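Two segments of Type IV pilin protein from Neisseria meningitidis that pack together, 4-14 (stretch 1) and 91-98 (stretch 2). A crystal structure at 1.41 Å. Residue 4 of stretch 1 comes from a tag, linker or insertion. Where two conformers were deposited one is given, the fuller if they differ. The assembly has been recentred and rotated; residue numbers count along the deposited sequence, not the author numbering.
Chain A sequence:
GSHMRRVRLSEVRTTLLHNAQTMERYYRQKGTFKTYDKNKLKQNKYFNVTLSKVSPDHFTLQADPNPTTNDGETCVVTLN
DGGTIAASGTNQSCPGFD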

HETATM    1  N   MSE A   4     -10.249  10.470  12.001  0.56 10.16           N
HETATM    2  CA  MSE A   4      -9.750   9.115  12.029  0.56 12.06           C
HETATM    3  C   MSE A   4      -9.403   8.632  10.620  0.56  5.42           C
HETATM    4  O   MSE A   4      -8.394   7.950  10.442  0.56  5.93           O
ATOM      5  N   ARG A   5     -10.204   8.972   9.606  1.00  6.99           N
ATOM      6  CA  ARG A   5      -9.835   8.596   8.241  1.00  9.23           C
ATOM      7  C   ARG A   5      -8.572   9.322   7.804  1.00  7.48           C
ATOM      8  O   ARG A   5      -7.694   8.724   7.166  1.00  7.32           O
ATOM      9  N   ARG A   6      -8.450  10.603   8.131  1.00  6.90           N
ATOM     10  CA  ARG A   6      -7.237  11.317   7.768  1.00  6.65           C
ATOM     11  C   ARG A   6      -6.025  10.657   8.389  1.00  7.97           C
ATOM     12  O   ARG A   6      -5.028  10.424   7.700  1.00  6.27           O
ATOM     13  N   VAL A   7      -6.084  10.324   9.684  1.00  5.94           N
ATOM     14  CA  VAL A   7      -4.944   9.681  10.345  1.00  5.23           C
ATOM     15  C   VAL A   7      -4.626   8.337   9.696  1.00  4.00           C
ATOM     16  O   VAL A   7      -3.469   8.041   9.367  1.00  5.49           O
ATOM     17  N   ARG A   8      -5.649   7.502   9.517  1.00  4.31           N
ATOM     18  CA  ARG A   8      -5.398   6.143   9.053  1.00  5.75           C
ATOM     19  C   ARG A   8      -4.865   6.145   7.630  1.00  5.24           C
ATOM     20  O   ARG A   8      -3.974   5.348   7.298  1.00  5.88           O
ATOM     21  N   LEU A   9      -5.384   7.022   6.775  1.00  5.70           N
ATOM     22  CA  LEU A   9      -4.868   7.106   5.412  1.00  7.35           C
ATOM     23  C   LEU A   9      -3.460   7.658   5.377  1.00  5.94           C
ATOM     24  O   LEU A   9      -2.652   7.210   4.548  1.00  8.93           O
ATOM     25  N   SER A  10      -3.115   8.567   6.291  1.00  8.02           N
ATOM     26  CA  SER A  10      -1.734   9.035   6.354  1.00  8.09           C
ATOM     27  C   SER A  10      -0.810   7.918   6.815  1.00  7.92           C
ATOM     28  O   SER A  10       0.307   7.759   6.293  1.00  9.32           O
ATOM     29  N   GLU A  11      -1.268   7.112   7.758  1.00  7.45           N
ATOM     30  CA  GLU A  11      -0.420   6.037   8.260  1.00  9.58           C
ATOM     31  C   GLU A  11      -0.215   4.950   7.214  1.00  6.70           C
ATOM     32  O   GLU A  11       0.864   4.353   7.150  1.00  8.65           O
ATOM     33  N   VAL A  12      -1.237   4.635   6.405  1.00  7.74           N
ATOM     34  CA  VAL A  12      -1.033   3.575   5.417  1.00  7.40           C
ATOM     35  C   VAL A  12      -0.111   4.059   4.311  1.00  6.68           C
ATOM     36  O   VAL A  12       0.622   3.256   3.701  1.00  7.31           O
ATOM     37  N   ARG A  13      -0.067   5.370   4.058  1.00  8.99           N
ATOM     38  CA  ARG A  13       0.961   5.887   3.162  1.00  7.46           C
ATOM     39  C   ARG A  13       2.340   5.470   3.657  1.00  8.21           C
ATOM     40  O   ARG A  13       3.171   4.996   2.882  1.00  8.73           O
ATOM     41  N   THR A  14       2.586   5.612   4.959  1.00  9.00           N
ATOM     42  CA  THR A  14       3.871   5.253   5.536  1.00  7.49           C
ATOM     43  C   THR A  14       4.132   3.752   5.427  1.00  7.97           C
ATOM     44  O   THR A  14       5.237   3.322   5.091  1.00  9.31           O
ATOM     45  N   ASN A  91     -17.824   6.142  -3.984  1.00 29.67           N
ATOM     46  CA  ASN A  91     -18.335   7.465  -3.627  1.00 44.03           C
ATOM     47  C   ASN A  91     -17.851   7.868  -2.240  1.00 35.35           C
ATOM     48  O   ASN A  91     -18.621   7.925  -1.267  1.00 29.60           O
ATOM     49  N   GLN A  92     -16.551   8.138  -2.171  1.00 21.51           N
ATOM     50  CA  GLN A  92     -15.902   8.560  -0.938  1.00 12.99           C
ATOM     51  C   GLN A  92     -14.553   9.155  -1.307  1.00 13.05           C
ATOM     52  O   GLN A  92     -13.720   8.482  -1.928  1.00 16.01           O
ATOM     53  N   SER A  93     -14.306  10.396  -0.920  1.00  6.86           N
ATOM     54  CA  SER A  93     -13.006  10.996  -1.133  1.00  9.10           C
ATOM     55  C   SER A  93     -11.981  10.353  -0.214  1.00  7.49           C
ATOM     56  O   SER A  93     -12.315   9.839   0.857  1.00  9.56           O
ATOM     57  N   CYS A  94     -10.716  10.437  -0.599  1.00  6.12           N
ATOM     58  CA  CYS A  94      -9.637   9.799   0.143  1.00  7.24           C
ATOM     59  C   CYS A  94      -8.721  10.898   0.657  1.00  7.64           C
ATOM     60  O   CYS A  94      -7.776  11.307  -0.035  1.00  7.87           O
ATOM     61  N   PRO A  95      -8.957  11.404   1.863  1.00  8.24           N
ATOM     62  CA  PRO A  95      -8.182  12.556   2.331  1.00  8.50           C
ATOM     63  C   PRO A  95      -6.699  12.236   2.447  1.00 12.29           C
ATOM     64  O   PRO A  95      -6.304  11.189   2.968  1.00 11.47           O
ATOM     65  N   GLY A  96      -5.873  13.158   1.951  1.00 11.52           N
ATOM     66  CA  GLY A  96      -4.453  12.974   1.836  1.00 10.11           C
ATOM     67  C   GLY A  96      -4.018  12.504   0.468  1.00 10.07           C
ATOM     68  O   GLY A  96      -2.830  12.565   0.151  1.00 14.01           O
ATOM     69  N   PHE A  97      -4.965  12.022  -0.337  1.00 10.34           N
ATOM     70  CA  PHE A  97      -4.717  11.532  -1.680  1.00  9.89           C
ATOM     71  C   PHE A  97      -5.577  12.236  -2.716  1.00 11.49           C
ATOM     72  O   PHE A  97      -5.648  11.774  -3.863  1.00 10.37           O
ATOM     73  N   ASP A  98      -6.242  13.324  -2.345  1.00 10.22           N
ATOM     74  CA  ASP A  98      -7.150  14.021  -3.257  1.00 10.77           C
ATOM     75  C   ASP A  98      -6.827  15.508  -3.345  1.00 11.39           C
ATOM     76  O   ASP A  98      -5.819  16.004  -2.806  1.00 13.82           O
ATOM     77  OXT ASP A  98      -7.579  16.246  -3.977  1.00 12.55           O
TER

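A single face of a helix, stretch 1, packs against the irregular C-terminal tail of the chain, stretch 2, in a small mixed contact (490 Å² buried, both sides summed) where two arginines flank a leucine that meets a proline and a phenylalanine. R5, L9 and R13, spaced four residues apart and so aligned along the helix, all point their CA-to-CB bonds toward the tail; V7, R8, E11 and T14 are out of its reach.

R5 (chi1 m, chi2 t, chi3 p) turns the edge of its guanidinium to the S93 carbonyl and gives it two hydrogen bonds, NH2 to O at 2.8 Å and NH1 to O at 3.1 Å. The group is also sandwiched: P95 CD lies over one face, 3.7 Å from R5 NH1, and Q92 CD over the opposite face, 3.3 Å from R5 NH2. Q92 reaches there with an extended side chain (chi1 t, chi2 t).

L9 (m, t), buried, fills the middle. Its CD1 comes within 3.4 Å of P95 CD, and its CB lies 3.9 Å from F97 CE2. P95, with a C-gamma endo pucker, also meets the aliphatic part of R6, R6 CG to P95 CB at 3.9 Å, before the end of R6 leads away. Beside this pair, water 1 donates to R6 O (2.9 Å) and P95 O (2.7 Å), tying the two backbones together.

A type II turn from C94 to F97, closed by F97 N to C94 O at 2.9 Å, brings the F97 ring back to the helix. F97 (chi1 m) starts sideways, but its ring end comes nearer, with L9 O at its edge, 3.5 Å from CE2. R13 (t, t, m) lays its guanidinium flat on one ring face, centres 4.4 Å apart and planes at 8°, while R13 NH2 sits 2.7 Å from G96 O.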

HETATM    1  CB  MSE A   4     -10.769   8.220  12.741  0.56 16.46           C
HETATM    2  CG  MSE A   4     -11.140   8.763  14.137  0.56 22.82           C
HETATM    3 SE   MSE A   4     -12.718   7.953  14.933  0.56 40.82          SE
HETATM    4  CE  MSE A   4     -12.031   6.149  14.904  0.56 26.25           C
ATOM      5  CB  ARG A   5     -10.956   8.845   7.222  1.00 11.09           C
ATOM      6  CG  ARG A   5     -12.227   8.030   7.433  1.00  8.53           C
ATOM      7  CD  ARG A   5     -13.206   8.234   6.305  1.00  7.71           C
ATOM      8  NE  ARG A   5     -12.648   7.713   5.056  1.00  9.29           N
ATOM      9  CZ  ARG A   5     -12.665   8.362   3.900  1.00  8.51           C
ATOM     10  NH1 ARG A   5     -13.204   9.550   3.797  1.00 10.83           N
ATOM     11  NH2 ARG A   5     -12.147   7.823   2.826  1.00  7.96           N
ATOM     12  CB  ARG A   6      -7.305  12.774   8.192  1.00  6.96           C
ATOM     13  CG  ARG A   6      -8.360  13.568   7.456  1.00  8.00           C
ATOM     14  CD  ARG A   6      -8.279  15.079   7.750  1.00  7.84           C
ATOM     15  NE  ARG A   6      -8.665  15.489   9.101  1.00 10.54           N
ATOM     16  CZ  ARG A   6      -9.921  15.709   9.484  1.00 10.24           C
ATOM     17  NH1 ARG A   6     -10.914  15.580   8.618  1.00 11.90           N
ATOM     18  NH2 ARG A   6     -10.193  16.098  10.725  1.00 12.22           N
ATOM     19  CB  VAL A   7      -5.209   9.521  11.855  1.00  6.00           C
ATOM     20  CG1 VAL A   7      -4.138   8.671  12.505  1.00  6.72           C
ATOM     21  CG2 VAL A   7      -5.311  10.874  12.530  1.00  6.60           C
ATOM     22  CB  ARG A   8      -6.667   5.311   9.201  1.00  5.96           C
ATOM     23  CG  ARG A   8      -7.015   5.076  10.656  1.00  7.52           C
ATOM     24  CD  ARG A   8      -8.356   4.398  10.779  1.00 10.35           C
ATOM     25  NE  ARG A   8      -8.704   4.219  12.187  1.00  9.10           N
ATOM     26  CZ  ARG A   8      -9.787   3.601  12.625  1.00 13.20           C
ATOM     27  NH1 ARG A   8     -10.643   3.067  11.776  1.00 12.27           N
ATOM     28  NH2 ARG A   8      -9.991   3.478  13.928  1.00 14.09           N
ATOM     29  CB  LEU A   9      -5.811   7.908   4.526  1.00  7.02           C
ATOM     30  CG  LEU A   9      -7.094   7.178   4.133  1.00  7.28           C
ATOM     31  CD1 LEU A   9      -8.171   8.140   3.690  1.00 10.10           C
ATOM     32  CD2 LEU A   9      -6.789   6.126   3.073  1.00 11.19           C
ATOM     33  CB  SER A  10      -1.646  10.256   7.269  1.00  9.40           C
ATOM     34  OG  SER A  10      -0.307  10.686   7.443  1.00 12.24           O
ATOM     35  CB  GLU A  11      -0.972   5.492   9.567  1.00 11.64           C
ATOM     36  CG  GLU A  11      -0.793   6.526  10.688  1.00 11.13           C
ATOM     37  CD  GLU A  11      -1.494   6.161  11.992  1.00 21.11           C
ATOM     38  OE1 GLU A  11      -2.280   5.184  12.010  1.00 24.94           O
ATOM     39  OE2 GLU A  11      -1.254   6.861  13.008  1.00 21.44           O
ATOM     40  CB  VAL A  12      -2.365   3.022   4.874  1.00  8.46           C
ATOM     41  CG1 VAL A  12      -2.977   3.949   3.844  1.00  9.86           C
ATOM     42  CG2 VAL A  12      -2.139   1.653   4.261  1.00  9.85           C
ATOM     43  CB  ARG A  13       0.856   7.417   3.060  1.00 10.37           C
ATOM     44  CG  ARG A  13       1.958   8.071   2.278  1.00 12.14           C
ATOM     45  CD  ARG A  13       1.863   9.606   2.418  1.00 20.47           C
ATOM     46  NE  ARG A  13       0.650  10.162   1.814  1.00 24.40           N
ATOM     47  CZ  ARG A  13       0.588  10.659   0.577  1.00 27.03           C
ATOM     48  NH1 ARG A  13       1.662  10.674  -0.199  1.00 26.26           N
ATOM     49  NH2 ARG A  13      -0.557  11.142   0.115  1.00 31.00           N
ATOM     50  CB  THR A  14       3.928   5.741   6.981  1.00 10.50           C
ATOM     51  OG1 THR A  14       3.820   7.174   6.976  1.00 14.03           O
ATOM     52  CG2 THR A  14       5.227   5.324   7.642  1.00 12.83           C
ATOM     53  CB  ASN A  91     -19.852   7.653  -3.821  1.00 42.96           C
ATOM     54  CG  ASN A  91     -20.587   6.375  -4.194  1.00 36.09           C
ATOM     55  OD1 ASN A  91     -21.405   5.864  -3.421  1.00 38.77           O
ATOM     56  ND2 ASN A  91     -20.356   5.897  -5.408  1.00 25.91           N
ATOM     57  CB  GLN A  92     -15.697   7.366  -0.034  1.00 11.54           C
ATOM     58  CG  GLN A  92     -15.234   7.738   1.346  1.00  9.65           C
ATOM     59  CD  GLN A  92     -15.079   6.505   2.225  1.00 10.92           C
ATOM     60  OE1 GLN A  92     -14.596   5.463   1.781  1.00  9.93           O
ATOM     61  NE2 GLN A  92     -15.539   6.600   3.464  1.00 13.06           N
ATOM     62  CB  SER A  93     -13.054  12.486  -0.807  1.00 11.72           C
ATOM     63  OG  SER A  93     -13.866  13.178  -1.738  1.00 16.65           O
ATOM     64  CB  CYS A  94      -8.873   8.816  -0.745  1.00  6.63           C
ATOM     65  SG  CYS A  94      -9.912   7.556  -1.499  1.00  8.67           S
ATOM     66  CB  PRO A  95      -8.818  12.881   3.695  1.00 11.20           C
ATOM     67  CG  PRO A  95      -9.489  11.665   4.115  1.00 12.65           C
ATOM     68  CD  PRO A  95      -9.940  10.956   2.856  1.00  8.80           C
ATOM     69  CB  PHE A  97      -4.955  10.013  -1.738  1.00 10.96           C
ATOM     70  CG  PHE A  97      -4.025   9.215  -0.844  1.00  8.53           C
ATOM     71  CD1 PHE A  97      -2.758   8.831  -1.249  1.00 10.36           C
ATOM     72  CD2 PHE A  97      -4.444   8.866   0.427  1.00 10.84           C
ATOM     73  CE1 PHE A  97      -1.934   8.104  -0.392  1.00 12.22           C
ATOM     74  CE2 PHE A  97      -3.628   8.133   1.272  1.00 15.10           C
ATOM     75  CZ  PHE A  97      -2.373   7.762   0.863  1.00 14.51           C
ATOM     76  CB  ASP A  98      -8.598  13.787  -2.828  1.00 13.15           C
ATOM     77  CG  ASP A  98      -8.939  14.426  -1.489  1.00 11.47           C
ATOM     78  OD1 ASP A  98      -8.037  14.805  -0.739  1.00 14.45           O
ATOM     79  OD2 ASP A  98     -10.152  14.562  -1.191  1.00 21.63           O
TER
HETATM   80  O   HOH W   1      -4.645  11.523   5.097  1.00 13.84           O